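Local coordinates for mitotic checkpoint control protein kinase BUB1 (Drosophila melanogaster, PDB 6JKK) that probably acts as an ATP-binding protein kinase of the mitotic checkpoint at the kinetochore, this chain being its kinase domain, at residues H48-F56 with Y119-I130; T274-V282 with E292-N300. All coordinates share one frame; numbering follows the deposited sequence.

Contact 1: residues H48-F56 with Y119-I130; sequences HLEVHNEKF and YALVGNNSSVYI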
loop_
_atom_site.group_PDB
_atom_site.type_symbol
_atom_site.label_atom_id
_atom_site.label_comp_id
_atom_site.label_asym_id
_atom_site.label_seq_id
_atom_site.Cartn_x
_atom_site.Cartn_y
_atom_site.Cartn_z
ATOM N N HIS A 48 -16.608 16.466 -16.841
ATOM C CA HIS A 48 -15.820 17.320 -15.975
ATOM C C HIS A 48 -16.382 17.316 -14.567
ATOM O O HIS A 48 -17.552 16.993 -14.347
ATOM C CB HIS A 48 -15.743 18.742 -16.532
ATOM C CG HIS A 48 -15.086 18.824 -17.873
ATOM N ND1 HIS A 48 -15.709 18.411 -19.032
ATOM C CD2 HIS A 48 -13.858 19.255 -18.241
ATOM C CE1 HIS A 48 -14.894 18.587 -20.055
ATOM N NE2 HIS A 48 -13.762 19.102 -19.603
ATOM N N LEU A 49 -15.533 17.674 -13.616
ATOM C CA LEU A 49 -15.894 17.642 -12.213
ATOM C C LEU A 49 -15.243 18.839 -11.560
ATOM O O LEU A 49 -14.091 19.166 -11.858
ATOM C CB LEU A 49 -15.371 16.353 -11.571
ATOM C CG LEU A 49 -15.630 16.160 -10.076
ATOM C CD1 LEU A 49 -17.114 16.151 -9.820
ATOM C CD2 LEU A 49 -15.010 14.880 -9.574
ATOM N N GLU A 50 -15.973 19.494 -10.668
ATOM C CA GLU A 50 -15.414 20.625 -9.947
ATOM C C GLU A 50 -15.357 20.376 -8.443
ATOM O O GLU A 50 -16.293 19.836 -7.854
ATOM C CB GLU A 50 -16.214 21.897 -10.234
ATOM C CG GLU A 50 -16.117 22.386 -11.666
ATOM C CD GLU A 50 -16.663 23.794 -11.838
ATOM O OE1 GLU A 50 -15.859 24.748 -11.807
ATOM O OE2 GLU A 50 -17.893 23.942 -12.001
ATOM N N VAL A 51 -14.245 20.767 -7.831
ATOM C CA VAL A 51 -14.175 20.867 -6.382
ATOM C C VAL A 51 -13.816 22.314 -6.093
ATOM O O VAL A 51 -12.670 22.730 -6.308
ATOM C CB VAL A 51 -13.121 19.931 -5.771
ATOM C CG1 VAL A 51 -13.145 20.037 -4.256
ATOM C CG2 VAL A 51 -13.375 18.487 -6.199
ATOM N N HIS A 52 -14.802 23.080 -5.633
ATOM C CA HIS A 52 -14.630 24.517 -5.419
ATOM C C HIS A 52 -14.249 25.230 -6.721
ATOM O O HIS A 52 -15.021 25.236 -7.674
ATOM C CB HIS A 52 -13.597 24.784 -4.322
ATOM C CG HIS A 52 -14.051 24.377 -2.955
ATOM N ND1 HIS A 52 -15.273 24.749 -2.436
ATOM C CD2 HIS A 52 -13.444 23.637 -1.997
ATOM C CE1 HIS A 52 -15.399 24.256 -1.218
ATOM N NE2 HIS A 52 -14.303 23.579 -0.925
ATOM N N ASN A 53 -13.060 25.827 -6.756
ATOM C CA ASN A 53 -12.608 26.548 -7.947
ATOM C C ASN A 53 -11.849 25.663 -8.938
ATOM O O ASN A 53 -11.541 26.088 -10.054
ATOM C CB ASN A 53 -11.746 27.753 -7.556
ATOM C CG ASN A 53 -12.572 28.933 -7.065
ATOM O OD1 ASN A 53 -13.604 29.269 -7.647
ATOM N ND2 ASN A 53 -12.119 29.568 -5.991
ATOM N N GLU A 54 -11.555 24.432 -8.528
ATOM C CA GLU A 54 -10.726 23.539 -9.328
ATOM C C GLU A 54 -11.559 22.657 -10.254
ATOM O O GLU A 54 -12.497 21.991 -9.809
ATOM C CB GLU A 54 -9.856 22.686 -8.407
ATOM C CG GLU A 54 -9.178 23.497 -7.307
ATOM C CD GLU A 54 -8.273 24.589 -7.852
ATOM O OE1 GLU A 54 -8.260 25.697 -7.274
ATOM O OE2 GLU A 54 -7.564 24.338 -8.850
ATOM N N LYS A 55 -11.223 22.668 -11.544
ATOM C CA LYS A 55 -11.928 21.850 -12.533
ATOM C C LYS A 55 -11.073 20.677 -13.009
ATOM O O LYS A 55 -9.863 20.813 -13.207
ATOM C CB LYS A 55 -12.379 22.694 -13.730
ATOM C CG LYS A 55 -12.975 21.867 -14.873
ATOM C CD LYS A 55 -13.421 22.731 -16.034
ATOM C CE LYS A 55 -14.646 23.537 -15.672
ATOM N NZ LYS A 55 -15.203 24.255 -16.856
ATOM N N PHE A 56 -11.709 19.523 -13.181
ATOM C CA PHE A 56 -11.004 18.311 -13.570
ATOM C C PHE A 56 -11.668 17.689 -14.789
ATOM O O PHE A 56 -12.889 17.707 -14.908
ATOM C CB PHE A 56 -11.025 17.297 -12.425
ATOM C CG PHE A 56 -10.355 17.778 -11.175
ATOM C CD1 PHE A 56 -11.028 18.607 -10.284
ATOM C CD2 PHE A 56 -9.057 17.391 -10.883
ATOM C CE1 PHE A 56 -10.410 19.051 -9.124
ATOM C CE2 PHE A 56 -8.427 17.824 -9.725
ATOM C CZ PHE A 56 -9.105 18.653 -8.843
ATOM N N TYR A 119 -7.888 16.705 -3.223
ATOM C CA TYR A 119 -9.218 17.292 -3.121
ATOM C C TYR A 119 -10.234 16.231 -2.730
ATOM O O TYR A 119 -10.083 15.046 -3.073
ATOM C CB TYR A 119 -9.625 17.957 -4.444
ATOM C CG TYR A 119 -8.765 19.150 -4.781
ATOM C CD1 TYR A 119 -7.691 19.034 -5.656
ATOM C CD2 TYR A 119 -9.008 20.386 -4.197
ATOM C CE1 TYR A 119 -6.892 20.123 -5.950
ATOM C CE2 TYR A 119 -8.219 21.478 -4.486
ATOM C CZ TYR A 119 -7.165 21.343 -5.363
ATOM O OH TYR A 119 -6.380 22.439 -5.646
ATOM N N ALA A 120 -11.265 16.662 -2.008
ATOM C CA ALA A 120 -12.316 15.754 -1.562
ATOM C C ALA A 120 -13.686 16.342 -1.835
ATOM O O ALA A 120 -13.998 17.448 -1.397
ATOM C CB ALA A 120 -12.167 15.448 -0.067
ATOM N N LEU A 121 -14.509 15.596 -2.562
ATOM C CA LEU A 121 -15.895 15.985 -2.752
ATOM C C LEU A 121 -16.720 15.010 -1.926
ATOM O O LEU A 121 -16.709 13.803 -2.183
ATOM C CB LEU A 121 -16.267 15.903 -4.230
ATOM C CG LEU A 121 -17.614 16.465 -4.672
ATOM C CD1 LEU A 121 -17.668 17.967 -4.423
ATOM C CD2 LEU A 121 -17.860 16.145 -6.142
ATOM N N VAL A 122 -17.407 15.533 -0.916
ATOM C CA VAL A 122 -18.087 14.693 0.067
ATOM C C VAL A 122 -19.594 14.963 0.117
ATOM O O VAL A 122 -20.034 15.994 0.630
ATOM C CB VAL A 122 -17.461 14.892 1.465
ATOM C CG1 VAL A 122 -18.152 14.023 2.481
ATOM C CG2 VAL A 122 -15.970 14.570 1.425
ATOM N N GLY A 123 -20.382 14.034 -0.422
ATOM C CA GLY A 123 -21.823 14.188 -0.443
ATOM C C GLY A 123 -22.509 13.328 0.597
ATOM O O GLY A 123 -21.853 12.569 1.315
ATOM N N ASN A 124 -23.829 13.450 0.677
ATOM C CA ASN A 124 -24.614 12.632 1.588
ATOM C C ASN A 124 -24.463 11.153 1.219
ATOM O O ASN A 124 -24.461 10.280 2.085
ATOM C CB ASN A 124 -26.097 13.011 1.511
ATOM C CG ASN A 124 -26.356 14.499 1.743
ATOM O OD1 ASN A 124 -25.628 15.174 2.468
ATOM N ND2 ASN A 124 -27.419 15.004 1.130
ATOM N N ASN A 125 -24.314 10.900 -0.080
ATOM C CA ASN A 125 -24.404 9.564 -0.660
ATOM C C ASN A 125 -23.062 8.901 -0.945
ATOM O O ASN A 125 -22.930 7.672 -0.869
ATOM C CB ASN A 125 -25.169 9.663 -1.978
ATOM C CG ASN A 125 -24.478 10.589 -2.985
ATOM O OD1 ASN A 125 -24.074 11.713 -2.649
ATOM N ND2 ASN A 125 -24.325 10.111 -4.219
ATOM N N SER A 126 -22.070 9.708 -1.307
ATOM C CA SER A 126 -20.794 9.175 -1.753
ATOM C C SER A 126 -19.714 10.228 -1.651
ATOM O O SER A 126 -19.996 11.427 -1.517
ATOM C CB SER A 126 -20.883 8.697 -3.203
ATOM O OG SER A 126 -21.353 9.729 -4.051
ATOM N N SER A 127 -18.471 9.762 -1.702
ATOM C CA SER A 127 -17.307 10.630 -1.692
ATOM C C SER A 127 -16.565 10.445 -3.008
ATOM O O SER A 127 -16.675 9.393 -3.652
ATOM C CB SER A 127 -16.379 10.265 -0.529
ATOM O OG SER A 127 -16.116 8.865 -0.493
ATOM N N VAL A 128 -15.832 11.476 -3.416
ATOM C CA VAL A 128 -14.858 11.342 -4.491
ATOM C C VAL A 128 -13.558 11.929 -3.979
ATOM O O VAL A 128 -13.513 13.100 -3.604
ATOM C CB VAL A 128 -15.280 12.078 -5.780
ATOM C CG1 VAL A 128 -14.126 12.098 -6.767
ATOM C CG2 VAL A 128 -16.503 11.408 -6.422
ATOM N N TYR A 129 -12.516 11.102 -3.928
ATOM C CA TYR A 129 -11.191 11.546 -3.509
ATOM C C TYR A 129 -10.249 11.601 -4.711
ATOM O O TYR A 129 -10.150 10.650 -5.495
ATOM C CB TYR A 129 -10.633 10.618 -2.418
ATOM C CG TYR A 129 -11.457 10.650 -1.147
ATOM C CD1 TYR A 129 -11.830 11.862 -0.571
ATOM C CD2 TYR A 129 -11.881 9.476 -0.538
ATOM C CE1 TYR A 129 -12.589 11.899 0.581
ATOM C CE2 TYR A 129 -12.644 9.502 0.611
ATOM C CZ TYR A 129 -12.997 10.716 1.164
ATOM O OH TYR A 129 -13.756 10.740 2.311
ATOM N N ILE A 130 -9.561 12.728 -4.849
ATOM C CA ILE A 130 -8.665 12.961 -5.970
ATOM C C ILE A 130 -7.210 12.905 -5.502
ATOM O O ILE A 130 -6.804 13.670 -4.619
ATOM C CB ILE A 130 -8.959 14.331 -6.603
ATOM C CG1 ILE A 130 -10.402 14.350 -7.124
ATOM C CG2 ILE A 130 -7.976 14.617 -7.726
ATOM C CD1 ILE A 130 -10.880 15.694 -7.677
#

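Contact 2: residues T274-V282 with E292-N300; sequences TIWMPKTNV and ENIFRTLLN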
loop_
_atom_site.group_PDB
_atom_site.type_symbol
_atom_site.label_atom_id
_atom_site.label_comp_id
_atom_site.label_asym_id
_atom_site.label_seq_id
_atom_site.Cartn_x
_atom_site.Cartn_y
_atom_site.Cartn_z
ATOM N N THR A 274 6.776 -25.655 13.245
ATOM C CA THR A 274 5.573 -24.853 13.433
ATOM C C THR A 274 5.772 -23.509 12.737
ATOM O O THR A 274 4.986 -22.575 12.910
ATOM C CB THR A 274 5.284 -24.622 14.923
ATOM O OG1 THR A 274 6.454 -24.094 15.561
ATOM C CG2 THR A 274 4.890 -25.924 15.601
ATOM N N ILE A 275 6.840 -23.433 11.949
ATOM C CA ILE A 275 7.219 -22.217 11.240
ATOM C C ILE A 275 6.483 -22.105 9.907
ATOM O O ILE A 275 6.456 -23.056 9.121
ATOM C CB ILE A 275 8.748 -22.189 11.003
ATOM C CG1 ILE A 275 9.495 -22.073 12.337
ATOM C CG2 ILE A 275 9.133 -21.055 10.070
ATOM C CD1 ILE A 275 9.186 -20.794 13.107
ATOM N N TRP A 276 5.891 -20.941 9.658
ATOM C CA TRP A 276 5.172 -20.696 8.414
ATOM C C TRP A 276 6.079 -20.083 7.346
ATOM O O TRP A 276 6.808 -19.123 7.604
ATOM C CB TRP A 276 3.970 -19.788 8.676
ATOM C CG TRP A 276 2.947 -20.411 9.589
ATOM C CD1 TRP A 276 2.990 -20.477 10.954
ATOM C CD2 TRP A 276 1.721 -21.044 9.198
ATOM N NE1 TRP A 276 1.870 -21.121 11.431
ATOM C CE2 TRP A 276 1.074 -21.474 10.371
ATOM C CE3 TRP A 276 1.112 -21.295 7.968
ATOM C CZ2 TRP A 276 -0.156 -22.137 10.345
ATOM C CZ3 TRP A 276 -0.106 -21.947 7.943
ATOM C CH2 TRP A 276 -0.725 -22.366 9.119
ATOM N N MET A 277 6.035 -20.658 6.151
ATOM C CA MET A 277 6.799 -20.154 5.016
ATOM C C MET A 277 5.930 -20.282 3.770
ATOM O O MET A 277 4.958 -21.046 3.765
ATOM C CB MET A 277 8.092 -20.964 4.834
ATOM C CG MET A 277 9.103 -20.799 5.958
ATOM S SD MET A 277 9.720 -19.111 6.059
ATOM C CE MET A 277 10.996 -19.170 4.795
ATOM N N PRO A 278 6.260 -19.524 2.714
ATOM C CA PRO A 278 5.536 -19.742 1.460
ATOM C C PRO A 278 5.727 -21.169 0.973
ATOM O O PRO A 278 6.768 -21.780 1.239
ATOM C CB PRO A 278 6.213 -18.767 0.494
ATOM C CG PRO A 278 6.733 -17.664 1.382
ATOM C CD PRO A 278 7.182 -18.374 2.635
ATOM N N LYS A 279 4.730 -21.694 0.266
ATOM C CA LYS A 279 4.783 -23.049 -0.264
ATOM C C LYS A 279 5.901 -23.168 -1.301
ATOM O O LYS A 279 6.494 -24.233 -1.486
ATOM C CB LYS A 279 3.431 -23.382 -0.891
ATOM C CG LYS A 279 3.180 -24.845 -1.158
ATOM C CD LYS A 279 1.698 -25.057 -1.420
ATOM C CE LYS A 279 1.415 -26.462 -1.899
ATOM N NZ LYS A 279 -0.049 -26.668 -2.095
ATOM N N THR A 280 6.185 -22.048 -1.959
ATOM C CA THR A 280 7.205 -21.975 -3.000
ATOM C C THR A 280 8.623 -22.012 -2.427
ATOM O O THR A 280 8.967 -21.222 -1.548
ATOM C CB THR A 280 7.041 -20.675 -3.824
ATOM O OG1 THR A 280 5.756 -20.666 -4.457
ATOM C CG2 THR A 280 8.119 -20.572 -4.885
ATOM N N ASN A 281 9.441 -22.933 -2.930
ATOM C CA ASN A 281 10.854 -22.969 -2.575
ATOM C C ASN A 281 11.634 -21.884 -3.314
ATOM O O ASN A 281 11.581 -21.804 -4.541
ATOM C CB ASN A 281 11.454 -24.338 -2.905
ATOM C CG ASN A 281 10.808 -25.470 -2.123
ATOM O OD1 ASN A 281 10.611 -25.370 -0.912
ATOM N ND2 ASN A 281 10.475 -26.553 -2.817
ATOM N N VAL A 282 12.344 -21.045 -2.565
ATOM C CA VAL A 282 13.283 -20.100 -3.159
ATOM C C VAL A 282 14.380 -20.913 -3.842
ATOM O O VAL A 282 14.949 -21.813 -3.227
ATOM C CB VAL A 282 13.923 -19.200 -2.088
ATOM C CG1 VAL A 282 14.757 -18.109 -2.737
ATOM C CG2 VAL A 282 12.846 -18.589 -1.187
ATOM N N GLU A 292 14.948 -16.395 2.587
ATOM C CA GLU A 292 14.360 -17.222 3.639
ATOM C C GLU A 292 14.368 -16.501 4.995
ATOM O O GLU A 292 13.387 -16.579 5.738
ATOM C CB GLU A 292 15.026 -18.602 3.700
ATOM C CG GLU A 292 14.673 -19.483 2.496
ATOM C CD GLU A 292 15.277 -20.874 2.559
ATOM O OE1 GLU A 292 16.196 -21.091 3.375
ATOM O OE2 GLU A 292 14.834 -21.745 1.780
ATOM N N ASN A 293 15.453 -15.784 5.298
ATOM C CA ASN A 293 15.503 -14.921 6.480
ATOM C C ASN A 293 14.367 -13.903 6.477
ATOM O O ASN A 293 13.630 -13.767 7.455
ATOM C CB ASN A 293 16.841 -14.165 6.562
ATOM C CG ASN A 293 17.962 -14.990 7.182
ATOM O OD1 ASN A 293 17.740 -16.080 7.714
ATOM N ND2 ASN A 293 19.180 -14.454 7.131
ATOM N N ILE A 294 14.249 -13.170 5.373
ATOM C CA ILE A 294 13.238 -12.130 5.242
ATOM C C ILE A 294 11.820 -12.681 5.404
ATOM O O ILE A 294 11.031 -12.148 6.185
ATOM C CB ILE A 294 13.369 -11.393 3.890
ATOM C CG1 ILE A 294 14.720 -10.676 3.803
ATOM C CG2 ILE A 294 12.221 -10.394 3.707
ATOM C CD1 ILE A 294 15.073 -10.207 2.396
ATOM N N PHE A 295 11.508 -13.750 4.678
ATOM C CA PHE A 295 10.177 -14.348 4.735
ATOM C C PHE A 295 9.877 -14.885 6.136
ATOM O O PHE A 295 8.797 -14.644 6.684
ATOM C CB PHE A 295 10.038 -15.472 3.699
ATOM C CG PHE A 295 10.132 -15.007 2.264
ATOM C CD1 PHE A 295 10.124 -13.655 1.944
ATOM C CD2 PHE A 295 10.224 -15.941 1.234
ATOM C CE1 PHE A 295 10.210 -13.236 0.621
ATOM C CE2 PHE A 295 10.312 -15.535 -0.088
ATOM C CZ PHE A 295 10.303 -14.180 -0.395
ATOM N N ARG A 296 10.837 -15.598 6.720
ATOM C CA ARG A 296 10.637 -16.202 8.037
ATOM C C ARG A 296 10.441 -15.147 9.122
ATOM O O ARG A 296 9.586 -15.291 9.999
ATOM C CB ARG A 296 11.803 -17.121 8.402
ATOM C CG ARG A 296 11.557 -17.949 9.655
ATOM C CD ARG A 296 12.740 -18.850 10.002
ATOM N NE ARG A 296 13.695 -18.999 8.907
ATOM C CZ ARG A 296 14.840 -18.325 8.817
ATOM N NH1 ARG A 296 15.175 -17.448 9.754
ATOM N NH2 ARG A 296 15.648 -18.523 7.788
ATOM N N THR A 297 11.235 -14.083 9.047
ATOM C CA THR A 297 11.197 -13.020 10.044
ATOM C C THR A 297 9.880 -12.253 9.986
ATOM O O THR A 297 9.306 -11.888 11.020
ATOM C CB THR A 297 12.364 -12.049 9.836
ATOM O OG1 THR A 297 13.598 -12.761 9.977
ATOM C CG2 THR A 297 12.323 -10.922 10.846
ATOM N N LEU A 298 9.402 -12.003 8.772
ATOM C CA LEU A 298 8.192 -11.209 8.599
ATOM C C LEU A 298 6.918 -12.024 8.820
ATOM O O LEU A 298 5.877 -11.463 9.162
ATOM C CB LEU A 298 8.174 -10.548 7.219
ATOM C CG LEU A 298 9.172 -9.419 6.945
ATOM C CD1 LEU A 298 9.210 -9.067 5.460
ATOM C CD2 LEU A 298 8.823 -8.192 7.762
ATOM N N LEU A 299 7.001 -13.340 8.628
ATOM C CA LEU A 299 5.832 -14.207 8.790
ATOM C C LEU A 299 5.683 -14.770 10.200
ATOM O O LEU A 299 4.576 -15.114 10.627
ATOM C CB LEU A 299 5.884 -15.374 7.801
ATOM C CG LEU A 299 5.599 -15.072 6.334
ATOM C CD1 LEU A 299 5.771 -16.318 5.489
ATOM C CD2 LEU A 299 4.194 -14.530 6.192
ATOM N N ASN A 300 6.793 -14.887 10.916
ATOM C CA ASN A 300 6.770 -15.564 12.203
ATOM C C ASN A 300 7.194 -14.639 13.326
ATOM O O ASN A 300 8.379 -14.548 13.655
ATOM C CB ASN A 300 7.655 -16.807 12.156
ATOM C CG ASN A 300 7.200 -17.802 11.101
ATOM O OD1 ASN A 300 6.417 -18.708 11.386
ATOM N ND2 ASN A 300 7.689 -17.636 9.878
#

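Contact 1: residues H48-F56 with Y119-I130
Two beta hairpins of the kinase N-lobe face each other here across the inside of its strongly curved sheet. Strand 47-51 turns back through a type II' beta turn, Val51 to Glu54, into strand 54-64. Strands 119-122 and 127-132 form the other hairpin. Strands 48-51 and 119-122 run at 96° to each other, and the contact is made mainly by apolar side chains. Ile130 CD1 sits over the centre of the Phe56 ring, 3.6 Å from its centroid, in a CH-pi contact. The edge of the same ring is turned to the face of Tyr119 in an offset edge-to-face pair, with planes at 69° and Phe56 CZ 3.5 Å from Tyr119 CD1. Val51 CG2 meets Ile130 CD1 tip to tip at 4.0 Å. The other methyl of Val51, CG1, is anti to the backbone N (chi1 -177°) and rests near Tyr119 CB. Further along, Leu49 divides its two methyls between strands: CD1 lies 3.8 Å from Leu121 CD2, and CD2 lies 4.0 Å from Val128 CG1. The Val128 side chain is about 6 Å from that of Lys85, the predicted ATP-binding lysine, so this end of the layer probably lies near the nucleotide site. Glu54 lies beside Tyr119. Its OE2 is hydrogen-bonded to His75 NE2, while CG, set by chi1 beside the backbone N, lies 3.4 Å from Tyr119 OH.

Contact 2: residues T274-V282 with E292-N300
Pro278 and Phe295 meet at the apolar centre, their side chains crossing at about a right angle with Pro278 CG 3.9 Å from Phe295 CD2. Leu299 CD1 touches the same proline at CD, 3.8 Å away. Val282 CG2 reaches Phe295 CE2, one atom further round the ring from CD2. Met277 is bent at chi2 and chi3 (-64° and -83°), which folds its end back onto the helix. SD packs 3.6 Å from Arg296 CA, and CE lies near Glu292 O and Phe295 CB. Nearer the polar edge, Ile275 CG2 lies 4.0 Å from the Arg296 CG methylene. The polar edge is Asn300, the first residue to leave the helix. Its amide pairs with both backbone groups of Trp276: OD1 accepts from Trp276 N at 2.9 Å, and ND2 donates to Trp276 O at 2.9 Å. Both bonds are nearly straight, in the acceptor's carbonyl plane and on a lone pair. ND2 also donates to Arg296 O, one turn back. Three bonds therefore fix the rotation of this amide. Helix 246-261 also packs on Phe295 and Leu299. This is C-lobe packing of the kinase fold: a two-stranded sheet, 267-269 with 276-278, laid against helix 288-299 and joined to its C-terminal end by an asparagine.

Overall arrangement
From the N terminus, the chain makes helices 12-21 and 24-28 and strand 34-36, which later pairs with strand 119-122. The hairpin of strands 47-51 and 54-64 follows. The chain then runs through strands 68-75 and 80-87 and helix 92-104 before the second hairpin returns to the first. Contact 1 closes that loop of 62 residues and draws two distant parts of the N-lobe sheet together. In the helical C-lobe, contact 2 closes a loop of nine residues and ties a small two-stranded sheet to the helix that follows. The contacts are in series and neither nests nor crosses. The centres of contact 1 and contact 2 are about 44 Å apart.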